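Side-chain contacts in cellulose biosynthesis protein BcsG (Salmonella typhimurium LT2, PDB 5OLT), which is required for cellulose biosynthesis, here as its extramembrane, zinc-binding domain of the alkaline phosphatase family: residues 46-51 with 111-116; 219-224 with 229-234; 250-255 with 259-264; 285-290 with 362-367. All blocks are in the same frame, centred on the assembly; numbering follows the deposited sequence.

Contact 1: 46-51 with 111-116; sequences TTFPAQ and RASCGQ
The one aromatic ring in this contact, that of Phe48, meets Ser113 at its edge: Ser113 OG sits near the ring plane, 3.5 Å from Phe48 CE1. The Phe48 side chain also touches Leu132 and Asn135 of helix 132-138 and Val326 of helix 318-328. Phe48 CG lies beside its own backbone N and anti to the carbonyl carbon (chi1 -77°), which turns the far edge of the ring to the serine.

The polar link between the segments is made by the backbone. Thr46 N donates to Ser113 O at 2.8 Å with an N-H...O angle of 165°, a short and nearly straight bond, although the donor stands 22° out of the carbonyl plane. It falls where the two chains come nearest, the CA atoms of Thr46 and Ser113 being 5.1 Å apart. In the conformer described, Thr46 OG1 is hydrogen-bonded to Ser322 OG of helix 318-328, and Ser113 OG bonds to the same hydroxyl.

Ser113 belongs to a type I turn, Arg111 to Cys114, that follows helix 102-110; Cys114 is joined by a disulfide to Cys130, and Ser113 has backbone bonding to Cys130 as well. The loop leading to strand 60-66 is thus fastened to a covalently braced turn. The chemistry implies that, in this conformer, the two buried hydroxyls are satisfied through one shared third hydroxyl, while the aromatic edge meets Ser113 OG without a hydrogen bond.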
loop_
_atom_site.group_PDB
_atom_site.type_symbol
_atom_site.label_atom_id
_atom_site.label_comp_id
_atom_site.label_asym_id
_atom_site.label_seq_id
_atom_site.Cartn_x
_atom_site.Cartn_y
_atom_site.Cartn_z
ATOM N N THR A 46 -4.556 -14.792 0.370
ATOM C CA THR A 46 -3.615 -15.159 1.415
ATOM C C THR A 46 -4.347 -16.065 2.378
ATOM O O THR A 46 -5.418 -15.759 2.857
ATOM C CB THR A 46 -3.178 -13.913 2.168
ATOM O OG1 THR A 46 -2.744 -12.964 1.210
ATOM C CG2 THR A 46 -2.065 -14.243 3.135
ATOM N N THR A 47 -3.758 -17.185 2.703
ATOM C CA THR A 47 -4.408 -17.981 3.767
ATOM C C THR A 47 -3.772 -17.689 5.118
ATOM O O THR A 47 -2.572 -17.904 5.296
ATOM C CB THR A 47 -4.392 -19.473 3.456
ATOM O OG1 THR A 47 -5.128 -19.669 2.243
ATOM C CG2 THR A 47 -5.076 -20.261 4.555
ATOM N N PHE A 48 -4.576 -17.119 6.011
ATOM C CA PHE A 48 -4.199 -16.970 7.425
ATOM C C PHE A 48 -4.404 -18.273 8.194
ATOM O O PHE A 48 -5.290 -19.065 7.850
ATOM C CB PHE A 48 -4.950 -15.807 8.060
ATOM C CG PHE A 48 -4.384 -14.471 7.682
ATOM C CD1 PHE A 48 -4.677 -13.894 6.435
ATOM C CD2 PHE A 48 -3.526 -13.798 8.558
ATOM C CE1 PHE A 48 -4.117 -12.687 6.088
ATOM C CE2 PHE A 48 -2.946 -12.595 8.201
ATOM C CZ PHE A 48 -3.260 -12.013 6.965
ATOM N N PRO A 49 -3.584 -18.512 9.232
ATOM C CA PRO A 49 -3.832 -19.708 10.061
ATOM C C PRO A 49 -5.160 -19.605 10.805
ATOM O O PRO A 49 -5.651 -18.493 11.064
ATOM C CB PRO A 49 -2.694 -19.669 11.082
ATOM C CG PRO A 49 -2.255 -18.233 11.112
ATOM C CD PRO A 49 -2.410 -17.750 9.692
ATOM N N ALA A 50 -5.717 -20.776 11.160
ATOM C CA ALA A 50 -6.948 -20.867 11.922
ATOM C C ALA A 50 -6.837 -20.199 13.302
ATOM O O ALA A 50 -7.758 -19.514 13.750
ATOM C CB ALA A 50 -7.357 -22.335 12.052
ATOM N N GLN A 51 -5.696 -20.375 13.959
ATOM C CA GLN A 51 -5.415 -19.680 15.227
ATOM C C GLN A 51 -3.901 -19.580 15.311
ATOM O O GLN A 51 -3.185 -20.268 14.575
ATOM C CB GLN A 51 -6.022 -20.396 16.471
ATOM C CG GLN A 51 -5.405 -21.750 16.812
ATOM C CD GLN A 51 -5.588 -22.791 15.715
ATOM O OE1 GLN A 51 -6.706 -23.074 15.278
ATOM N NE2 GLN A 51 -4.480 -23.355 15.256
ATOM N N ARG A 111 -8.527 -4.464 1.606
ATOM C CA ARG A 111 -8.899 -5.766 1.054
ATOM C C ARG A 111 -7.670 -6.508 0.497
ATOM O O ARG A 111 -7.772 -7.330 -0.413
ATOM C CB ARG A 111 -9.996 -5.615 0.005
ATOM C CG ARG A 111 -11.300 -5.085 0.567
ATOM C CD ARG A 111 -12.373 -5.051 -0.510
ATOM N NE ARG A 111 -13.572 -4.423 0.026
ATOM C CZ ARG A 111 -14.725 -4.383 -0.630
ATOM N NH1 ARG A 111 -14.818 -4.984 -1.825
ATOM N NH2 ARG A 111 -15.772 -3.803 -0.034
ATOM N N ALA A 112 -6.479 -6.270 1.103
ATOM C CA ALA A 112 -5.233 -6.806 0.554
ATOM C C ALA A 112 -5.128 -8.347 0.535
ATOM O O ALA A 112 -4.242 -8.862 -0.149
ATOM C CB ALA A 112 -4.032 -6.270 1.336
ATOM N N SER A 113 -5.973 -9.051 1.330
ATOM C CA SER A 113 -5.787 -10.497 1.464
ATOM C C SER A 113 -6.428 -11.316 0.353
ATOM O O SER A 113 -6.241 -12.528 0.339
ATOM C CB SER A 113 -6.266 -10.957 2.832
ATOM O OG SER A 113 -5.503 -10.301 3.872
ATOM N N CYS A 114 -7.091 -10.668 -0.610
ATOM C CA CYS A 114 -7.531 -11.367 -1.815
ATOM C C CYS A 114 -6.995 -10.648 -3.033
ATOM O O CYS A 114 -6.548 -9.508 -2.930
ATOM C CB CYS A 114 -9.050 -11.364 -1.920
ATOM S SG CYS A 114 -9.811 -12.406 -0.665
ATOM N N GLY A 115 -7.038 -11.310 -4.188
ATOM C CA GLY A 115 -6.569 -10.724 -5.419
ATOM C C GLY A 115 -7.341 -9.467 -5.835
ATOM O O GLY A 115 -8.354 -9.064 -5.236
ATOM N N GLN A 116 -6.799 -8.812 -6.835
ATOM C CA GLN A 116 -7.270 -7.486 -7.223
ATOM C C GLN A 116 -8.663 -7.519 -7.875
ATOM O O GLN A 116 -8.819 -8.180 -8.908
ATOM C CB GLN A 116 -6.270 -6.931 -8.234
ATOM C CG GLN A 116 -6.631 -5.510 -8.657
ATOM C CD GLN A 116 -5.521 -4.792 -9.389
ATOM O OE1 GLN A 116 -4.355 -4.939 -9.041
ATOM N NE2 GLN A 116 -5.866 -3.983 -10.355
#

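Contact 2: 219-224 with 229-234; sequences LHDGNH and SKTADY
Within the long loop that joins strand 210-216 to helix 234-255, a type II turn from His220 to Asn223 folds against the residues leading into the helix, and Asp233 is the N-cap of that helix. The turn is tied down by Ala232 N, which donates to Asn223 O at 2.9 Å, in the carbonyl plane and with an N-H...O angle of 155°. Thr231 CA adds a CA-H...O contact to the same oxygen.

Both branches of Thr231 lie against Gly222: Thr231 OG1 is 3.5 Å from Gly222 CA, and Thr231 CG2, anti to the backbone N (OG1 chi1 -63°), is 3.6 Å from Gly222 N and reaches on to Asn223 O at 3.4 Å. Gly222 has phi 90°, a value suited to glycine.

Further along, Leu219 and Tyr234 cross at about a right angle, Leu219 CB lying 3.9 Å from Tyr234 CE2 and Leu219 CD1 3.7 Å from Tyr234 OH. That phenol hydroxyl is hydrogen-bonded to Ser68 O, next to the zinc ligand Cys67, and the Leu219 side chain is about 8 Å from the zinc ion. A backbone bond between two buried residues ties the turn, with exposed Thr231 beside it, while Leu219 and Tyr234 pack at the end nearer the metal.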
loop_
_atom_site.group_PDB
_atom_site.type_symbol
_atom_site.label_atom_id
_atom_site.label_comp_id
_atom_site.label_asym_id
_atom_site.label_seq_id
_atom_site.Cartn_x
_atom_site.Cartn_y
_atom_site.Cartn_z
ATOM N N LEU A 219 0.690 15.458 1.767
ATOM C CA LEU A 219 1.183 15.675 0.406
ATOM C C LEU A 219 0.052 15.975 -0.569
ATOM O O LEU A 219 0.309 16.224 -1.734
ATOM C CB LEU A 219 1.997 14.466 -0.066
ATOM C CG LEU A 219 3.136 14.099 0.883
ATOM C CD1 LEU A 219 3.918 12.943 0.247
ATOM C CD2 LEU A 219 4.055 15.271 1.244
ATOM N N HIS A 220 -1.211 15.971 -0.103
ATOM C CA HIS A 220 -2.312 16.292 -1.016
ATOM C C HIS A 220 -2.207 17.719 -1.545
ATOM O O HIS A 220 -1.808 18.628 -0.836
ATOM C CB HIS A 220 -3.643 16.113 -0.301
ATOM C CG HIS A 220 -4.843 16.116 -1.225
ATOM N ND1 HIS A 220 -5.300 17.249 -1.892
ATOM C CD2 HIS A 220 -5.676 15.118 -1.581
ATOM C CE1 HIS A 220 -6.385 16.945 -2.580
ATOM N NE2 HIS A 220 -6.640 15.660 -2.401
ATOM N N ASP A 221 -2.573 17.906 -2.816
ATOM C CA ASP A 221 -2.588 19.234 -3.417
ATOM C C ASP A 221 -3.442 20.224 -2.580
ATOM O O ASP A 221 -4.447 19.847 -1.964
ATOM C CB ASP A 221 -3.117 19.148 -4.857
ATOM C CG ASP A 221 -2.631 20.300 -5.722
ATOM O OD1 ASP A 221 -1.833 21.178 -5.244
ATOM O OD2 ASP A 221 -3.060 20.315 -6.896
ATOM N N GLY A 222 -3.006 21.474 -2.548
ATOM C CA GLY A 222 -3.797 22.518 -1.912
ATOM C C GLY A 222 -3.531 22.746 -0.441
ATOM O O GLY A 222 -4.116 23.639 0.144
ATOM N N ASN A 223 -2.684 21.924 0.179
ATOM C CA ASN A 223 -2.358 22.103 1.593
ATOM C C ASN A 223 -1.389 23.245 1.761
ATOM O O ASN A 223 -0.472 23.441 0.957
ATOM C CB ASN A 223 -1.712 20.852 2.163
ATOM C CG ASN A 223 -2.692 19.698 2.300
ATOM O OD1 ASN A 223 -3.920 19.862 2.153
ATOM N ND2 ASN A 223 -2.161 18.522 2.568
ATOM N N HIS A 224 -1.584 24.012 2.828
ATOM C CA HIS A 224 -0.733 25.177 3.089
ATOM C C HIS A 224 -0.368 25.313 4.558
ATOM O O HIS A 224 -1.057 24.798 5.417
ATOM C CB HIS A 224 -1.410 26.445 2.597
ATOM C CG HIS A 224 -2.803 26.627 3.092
ATOM N ND1 HIS A 224 -3.895 26.039 2.479
ATOM C CD2 HIS A 224 -3.293 27.322 4.154
ATOM C CE1 HIS A 224 -5.000 26.371 3.142
ATOM N NE2 HIS A 224 -4.662 27.140 4.163
ATOM N N SER A 229 -0.839 31.908 2.158
ATOM C CA SER A 229 -1.742 31.824 1.031
ATOM C C SER A 229 -1.430 30.723 0.005
ATOM O O SER A 229 -2.302 29.902 -0.322
ATOM C CB SER A 229 -1.817 33.169 0.320
ATOM O OG SER A 229 -2.863 33.119 -0.611
ATOM N N LYS A 230 -0.197 30.690 -0.478
ATOM C CA LYS A 230 0.226 29.708 -1.488
ATOM C C LYS A 230 0.265 28.283 -0.877
ATOM O O LYS A 230 0.620 28.116 0.324
ATOM C CB LYS A 230 1.611 30.111 -2.036
ATOM C CG LYS A 230 2.613 30.447 -0.924
ATOM C CD LYS A 230 4.045 30.722 -1.367
ATOM C CE LYS A 230 4.993 30.801 -0.160
ATOM N NZ LYS A 230 4.848 32.006 0.720
ATOM N N THR A 231 -0.119 27.294 -1.686
ATOM C CA THR A 231 0.106 25.868 -1.410
ATOM C C THR A 231 1.580 25.703 -1.052
ATOM O O THR A 231 2.473 26.285 -1.705
ATOM C CB THR A 231 -0.240 24.982 -2.636
ATOM O OG1 THR A 231 -1.633 25.114 -2.933
ATOM C CG2 THR A 231 0.034 23.472 -2.403
ATOM N N ALA A 232 1.828 24.976 0.030
ATOM C CA ALA A 232 3.216 24.690 0.428
ATOM C C ALA A 232 3.891 23.884 -0.650
ATOM O O ALA A 232 3.260 23.030 -1.266
ATOM C CB ALA A 232 3.232 23.953 1.752
ATOM N N ASP A 233 5.166 24.148 -0.900
ATOM C CA ASP A 233 5.842 23.393 -1.938
ATOM C C ASP A 233 5.795 21.896 -1.621
ATOM O O ASP A 233 6.010 21.472 -0.476
ATOM C CB ASP A 233 7.287 23.851 -2.074
ATOM C CG ASP A 233 7.900 23.434 -3.391
ATOM O OD1 ASP A 233 7.740 24.164 -4.398
ATOM O OD2 ASP A 233 8.548 22.371 -3.423
ATOM N N TYR A 234 5.539 21.097 -2.645
ATOM C CA TYR A 234 5.504 19.636 -2.463
ATOM C C TYR A 234 6.832 19.099 -1.895
ATOM O O TYR A 234 6.804 18.258 -0.978
ATOM C CB TYR A 234 5.188 18.932 -3.784
ATOM C CG TYR A 234 5.036 17.412 -3.661
ATOM C CD1 TYR A 234 6.139 16.558 -3.706
ATOM C CD2 TYR A 234 3.777 16.835 -3.552
ATOM C CE1 TYR A 234 6.002 15.187 -3.562
ATOM C CE2 TYR A 234 3.618 15.458 -3.438
ATOM C CZ TYR A 234 4.741 14.644 -3.471
ATOM O OH TYR A 234 4.616 13.280 -3.364
#

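Contact 3: 250-255 with 259-264; sequences TELEKS and VMVVVV
Apolar packing alone joins the two segments, and Leu252 supplies it from the helix side. Its two methyls are divided between two valines: Leu252 CD1 meets Val261 CG2 at 3.8 Å, and Leu252 CD2 approaches Val259 CG2 at 4.2 Å. The leucine crosses Val259 at about a right angle and Val261 at a slant. In both valines CG2 is the branch that touches, lying beside the backbone N while CG1 stands anti to it. Being two residues apart on the strand, Val259 and Val261 put their CB atoms on the same face, toward the helix, whereas Met260 between them turns to the other face and packs on Val325 and Ala328 of helix 318-328.

The strand belongs to the mixed central sheet of the domain, between parallel strand 60-66 and antiparallel strand 291-299. Helix 234-255 thus leads through a short connection into strand 259-265 and covers one face of the sheet, while helix 318-328 lies on the other, an alpha/beta/alpha layering in keeping with the alkaline phosphatase family. Trp198 of helix 191-203 touches both Leu252 and Val259.

Polar interactions stay within the helical segment. Ser255 OG donates to Leu252 O at 2.7 Å, with the donor tilted 18° from the carbonyl plane, and Ser255 OG also bonds to Arg257 N in the connection to the strand. Lys254 NZ forms a salt bridge with Glu251 OE2 at 3.3 Å, approaching on the syn side of the carboxylate and 18° out of its plane.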
loop_
_atom_site.group_PDB
_atom_site.type_symbol
_atom_site.label_atom_id
_atom_site.label_comp_id
_atom_site.label_asym_id
_atom_site.label_seq_id
_atom_site.Cartn_x
_atom_site.Cartn_y
_atom_site.Cartn_z
ATOM N N THR A 250 13.550 6.041 14.359
ATOM C CA THR A 250 14.566 6.099 15.456
ATOM C C THR A 250 13.939 5.911 16.848
ATOM O O THR A 250 14.479 5.146 17.692
ATOM C CB THR A 250 15.399 7.387 15.352
ATOM O OG1 THR A 250 16.038 7.387 14.068
ATOM C CG2 THR A 250 16.454 7.446 16.419
ATOM N N GLU A 251 12.816 6.578 17.095
ATOM C CA GLU A 251 12.051 6.390 18.333
ATOM C C GLU A 251 11.616 4.945 18.502
ATOM O O GLU A 251 11.693 4.392 19.623
ATOM C CB GLU A 251 10.826 7.316 18.430
ATOM C CG GLU A 251 11.148 8.776 18.668
ATOM C CD GLU A 251 12.098 8.954 19.844
ATOM O OE1 GLU A 251 11.679 8.665 20.996
ATOM O OE2 GLU A 251 13.271 9.361 19.616
ATOM N N LEU A 252 11.204 4.315 17.400
ATOM C CA LEU A 252 10.745 2.924 17.471
ATOM C C LEU A 252 11.884 2.005 17.812
ATOM O O LEU A 252 11.711 1.091 18.648
ATOM C CB LEU A 252 10.117 2.440 16.163
ATOM C CG LEU A 252 8.646 2.688 15.930
ATOM C CD1 LEU A 252 8.309 1.910 14.678
ATOM C CD2 LEU A 252 7.765 2.243 17.074
ATOM N N GLU A 253 13.048 2.220 17.183
ATOM C CA GLU A 253 14.254 1.441 17.498
ATOM C C GLU A 253 14.556 1.574 18.999
ATOM O O GLU A 253 14.792 0.573 19.687
ATOM C CB GLU A 253 15.453 1.920 16.668
ATOM C CG GLU A 253 15.515 1.394 15.241
ATOM C CD GLU A 253 16.436 2.178 14.287
ATOM O OE1 GLU A 253 17.108 3.169 14.693
ATOM O OE2 GLU A 253 16.483 1.793 13.096
ATOM N N LYS A 254 14.522 2.801 19.518
ATOM C CA LYS A 254 14.849 3.030 20.950
ATOM C C LYS A 254 13.863 2.329 21.891
ATOM O O LYS A 254 14.228 1.915 22.994
ATOM C CB LYS A 254 14.853 4.517 21.295
ATOM C CG LYS A 254 16.007 5.345 20.749
ATOM C CD LYS A 254 15.729 6.802 21.092
ATOM C CE LYS A 254 16.828 7.735 20.621
ATOM N NZ LYS A 254 16.351 9.138 20.760
ATOM N N SER A 255 12.616 2.163 21.454
ATOM C CA SER A 255 11.565 1.621 22.305
ATOM C C SER A 255 11.785 0.134 22.577
ATOM O O SER A 255 11.245 -0.384 23.557
ATOM C CB SER A 255 10.193 1.810 21.651
ATOM O OG SER A 255 9.974 0.813 20.667
ATOM N N VAL A 259 7.728 -4.401 16.157
ATOM C CA VAL A 259 6.808 -3.694 15.275
ATOM C C VAL A 259 7.128 -4.030 13.838
ATOM O O VAL A 259 8.280 -4.034 13.429
ATOM C CB VAL A 259 6.839 -2.163 15.476
ATOM C CG1 VAL A 259 5.742 -1.477 14.623
ATOM C CG2 VAL A 259 6.632 -1.756 16.933
ATOM N N MET A 260 6.073 -4.281 13.066
ATOM C CA MET A 260 6.179 -4.388 11.619
ATOM C C MET A 260 5.557 -3.139 11.039
ATOM O O MET A 260 4.371 -2.920 11.236
ATOM C CB MET A 260 5.449 -5.637 11.121
ATOM C CG MET A 260 5.489 -5.805 9.604
ATOM S SD MET A 260 4.619 -7.303 9.144
ATOM C CE MET A 260 4.820 -7.304 7.373
ATOM N N VAL A 261 6.352 -2.330 10.348
ATOM C CA VAL A 261 5.866 -1.077 9.726
ATOM C C VAL A 261 5.801 -1.282 8.225
ATOM O O VAL A 261 6.758 -1.738 7.609
ATOM C CB VAL A 261 6.764 0.124 10.059
ATOM C CG1 VAL A 261 6.255 1.364 9.321
ATOM C CG2 VAL A 261 6.756 0.356 11.573
ATOM N N VAL A 262 4.628 -1.023 7.643
ATOM C CA VAL A 262 4.430 -1.091 6.197
ATOM C C VAL A 262 4.082 0.310 5.727
ATOM O O VAL A 262 3.112 0.891 6.228
ATOM C CB VAL A 262 3.288 -2.045 5.816
ATOM C CG1 VAL A 262 3.109 -2.040 4.290
ATOM C CG2 VAL A 262 3.593 -3.437 6.352
ATOM N N VAL A 263 4.872 0.854 4.806
ATOM C CA VAL A 263 4.568 2.142 4.215
ATOM C C VAL A 263 4.032 1.848 2.822
ATOM O O VAL A 263 4.737 1.215 2.020
ATOM C CB VAL A 263 5.834 3.016 4.118
ATOM C CG1 VAL A 263 5.543 4.281 3.289
ATOM C CG2 VAL A 263 6.278 3.366 5.516
ATOM N N VAL A 264 2.817 2.302 2.498
ATOM C CA VAL A 264 2.245 2.021 1.167
ATOM C C VAL A 264 1.398 3.209 0.750
ATOM O O VAL A 264 0.346 3.503 1.355
ATOM C CB VAL A 264 1.450 0.704 1.163
ATOM C CG1 VAL A 264 0.507 0.640 2.356
ATOM C CG2 VAL A 264 0.744 0.412 -0.170
#

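Contact 4: 285-290 with 362-367; sequences PSPSIT and VIQYQG
Val362 and Pro285 lie alongside one another with their side chains running in opposite directions, so that Val362 CG2 comes 3.9 Å from Pro285 CD. The valine also faces the proline backbone: Val362 CB is 3.4 Å from Pro285 O. Its other methyl, Val362 CG1, is anti to the backbone N (chi1 172°) and reaches Pro287 CD at 4.1 Å, these two side chains crossing at about a right angle. CG2 thus lies against the ring of Pro285 and CG1 against that of Pro287, while both are near Pro285 O.

Gln364 meets Pro287 obliquely. A bend at chi2 (-82°) folds the glutamine back toward the proline ring and brings Gln364 NE2 to 3.2 Å from Pro287 CG; Pro369 of strand 368-373 touches both residues. Pro287 is the first residue of helix 287-290, and Ser286 before it is the N-cap, where Ile289 N donates to Ser286 OG at 3.3 Å.

The contact sets the start of this short helix, just ahead of central-sheet strand 291-299, against strand 360-365 of the small antiparallel C-terminal sheet. No hydrogen bond crosses between the segments: the join is made by van der Waals contact of Val362 and Gln364 with the two prolines.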
loop_
_atom_site.group_PDB
_atom_site.type_symbol
_atom_site.label_atom_id
_atom_site.label_comp_id
_atom_site.label_asym_id
_atom_site.label_seq_id
_atom_site.Cartn_x
_atom_site.Cartn_y
_atom_site.Cartn_z
ATOM N N PRO A 285 -5.546 6.767 -14.227
ATOM C CA PRO A 285 -4.517 6.195 -13.314
ATOM C C PRO A 285 -3.317 5.673 -14.112
ATOM O O PRO A 285 -3.156 4.465 -14.360
ATOM C CB PRO A 285 -5.289 5.107 -12.580
ATOM C CG PRO A 285 -6.272 4.620 -13.624
ATOM C CD PRO A 285 -6.704 5.861 -14.393
ATOM N N SER A 286 -2.517 6.626 -14.583
ATOM C CA SER A 286 -1.355 6.318 -15.400
ATOM C C SER A 286 -0.280 5.569 -14.623
ATOM O O SER A 286 -0.256 5.624 -13.391
ATOM C CB SER A 286 -0.775 7.631 -15.918
ATOM O OG SER A 286 -0.171 8.306 -14.826
ATOM N N PRO A 287 0.656 4.923 -15.348
ATOM C CA PRO A 287 1.738 4.210 -14.678
ATOM C C PRO A 287 2.543 5.135 -13.769
ATOM O O PRO A 287 2.915 4.729 -12.666
ATOM C CB PRO A 287 2.575 3.695 -15.849
ATOM C CG PRO A 287 1.574 3.452 -16.930
ATOM C CD PRO A 287 0.626 4.636 -16.802
ATOM N N SER A 288 2.787 6.359 -14.199
ATOM C CA SER A 288 3.535 7.304 -13.374
ATOM C C SER A 288 2.828 7.558 -12.040
ATOM O O SER A 288 3.469 7.655 -10.969
ATOM C CB SER A 288 3.670 8.589 -14.176
ATOM O OG SER A 288 4.359 9.586 -13.481
ATOM N N ILE A 289 1.500 7.692 -12.099
ATOM C CA ILE A 289 0.724 8.009 -10.894
ATOM C C ILE A 289 0.634 6.790 -9.964
ATOM O O ILE A 289 0.587 6.936 -8.751
ATOM C CB ILE A 289 -0.678 8.541 -11.285
ATOM C CG1 ILE A 289 -0.480 9.933 -11.939
ATOM C CG2 ILE A 289 -1.585 8.667 -10.077
ATOM C CD1 ILE A 289 -1.699 10.446 -12.703
ATOM N N THR A 290 0.590 5.583 -10.513
ATOM C CA THR A 290 0.280 4.418 -9.693
ATOM C C THR A 290 1.511 3.583 -9.286
ATOM O O THR A 290 1.354 2.702 -8.450
ATOM C CB THR A 290 -0.719 3.490 -10.397
ATOM O OG1 THR A 290 -0.087 3.000 -11.602
ATOM C CG2 THR A 290 -1.997 4.271 -10.731
ATOM N N VAL A 362 -6.348 1.247 -16.899
ATOM C CA VAL A 362 -5.042 1.373 -17.521
ATOM C C VAL A 362 -4.337 0.036 -17.302
ATOM O O VAL A 362 -4.312 -0.496 -16.182
ATOM C CB VAL A 362 -4.214 2.516 -16.904
ATOM C CG1 VAL A 362 -2.794 2.508 -17.437
ATOM C CG2 VAL A 362 -4.879 3.842 -17.228
ATOM N N ILE A 363 -3.726 -0.472 -18.368
ATOM C CA ILE A 363 -2.905 -1.703 -18.300
ATOM C C ILE A 363 -1.599 -1.500 -19.036
ATOM O O ILE A 363 -1.454 -0.556 -19.826
ATOM C CB ILE A 363 -3.635 -2.952 -18.888
ATOM C CG1 ILE A 363 -3.785 -2.845 -20.417
ATOM C CG2 ILE A 363 -4.997 -3.111 -18.179
ATOM C CD1 ILE A 363 -4.442 -4.066 -21.080
ATOM N N GLN A 364 -0.645 -2.386 -18.751
ATOM C CA GLN A 364 0.565 -2.532 -19.557
ATOM C C GLN A 364 0.392 -3.791 -20.383
ATOM O O GLN A 364 0.087 -4.840 -19.838
ATOM C CB GLN A 364 1.806 -2.647 -18.680
ATOM C CG GLN A 364 2.120 -1.402 -17.880
ATOM C CD GLN A 364 2.872 -0.352 -18.673
ATOM O OE1 GLN A 364 3.307 -0.588 -19.792
ATOM N NE2 GLN A 364 3.051 0.793 -18.074
ATOM N N TYR A 365 0.577 -3.694 -21.683
ATOM C CA TYR A 365 0.395 -4.880 -22.547
ATOM C C TYR A 365 1.579 -4.902 -23.486
ATOM O O TYR A 365 1.798 -3.926 -24.220
ATOM C CB TYR A 365 -0.932 -4.801 -23.336
ATOM C CG TYR A 365 -1.276 -6.119 -23.992
ATOM C CD1 TYR A 365 -0.732 -6.446 -25.241
ATOM C CD2 TYR A 365 -2.123 -7.050 -23.355
ATOM C CE1 TYR A 365 -1.008 -7.677 -25.841
ATOM C CE2 TYR A 365 -2.384 -8.289 -23.929
ATOM C CZ TYR A 365 -1.836 -8.586 -25.186
ATOM O OH TYR A 365 -2.106 -9.810 -25.769
ATOM N N GLN A 366 2.343 -6.002 -23.432
ATOM C CA GLN A 366 3.613 -6.131 -24.139
ATOM C C GLN A 366 4.492 -4.903 -23.912
ATOM O O GLN A 366 5.096 -4.351 -24.843
ATOM C CB GLN A 366 3.387 -6.424 -25.625
ATOM C CG GLN A 366 2.745 -7.784 -25.835
ATOM C CD GLN A 366 2.432 -8.085 -27.283
ATOM O OE1 GLN A 366 2.727 -7.295 -28.168
ATOM N NE2 GLN A 366 1.825 -9.227 -27.524
ATOM N N GLY A 367 4.494 -4.454 -22.652
ATOM C CA GLY A 367 5.395 -3.397 -22.195
ATOM C C GLY A 367 4.970 -1.980 -22.530
ATOM O O GLY A 367 5.746 -1.055 -22.300
#

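Contacts 1 and 3 are buried, whereas contacts 2 and 4 are only partly so. Contact 3 is the wholly apolar one, a helix laid on the central sheet; contact 4 likewise has no hydrogen bond across it but joins the helix before central strand 291-299 to the small C-terminal sheet. Contacts 1 and 2, both between loops, each use a single backbone hydrogen bond. Helix 234-255 runs from contact 2 to contact 3, whose centres are 27 Å apart, while helix 318-328 borders both contact 1 and the strand of contact 3. Contact 2 (side chain of Leu219, about 8 Å) is nearer the zinc ion than contact 4 (Pro285, about 12 Å). Contacts 1 and 2 lie on opposite sides of the chain's centre.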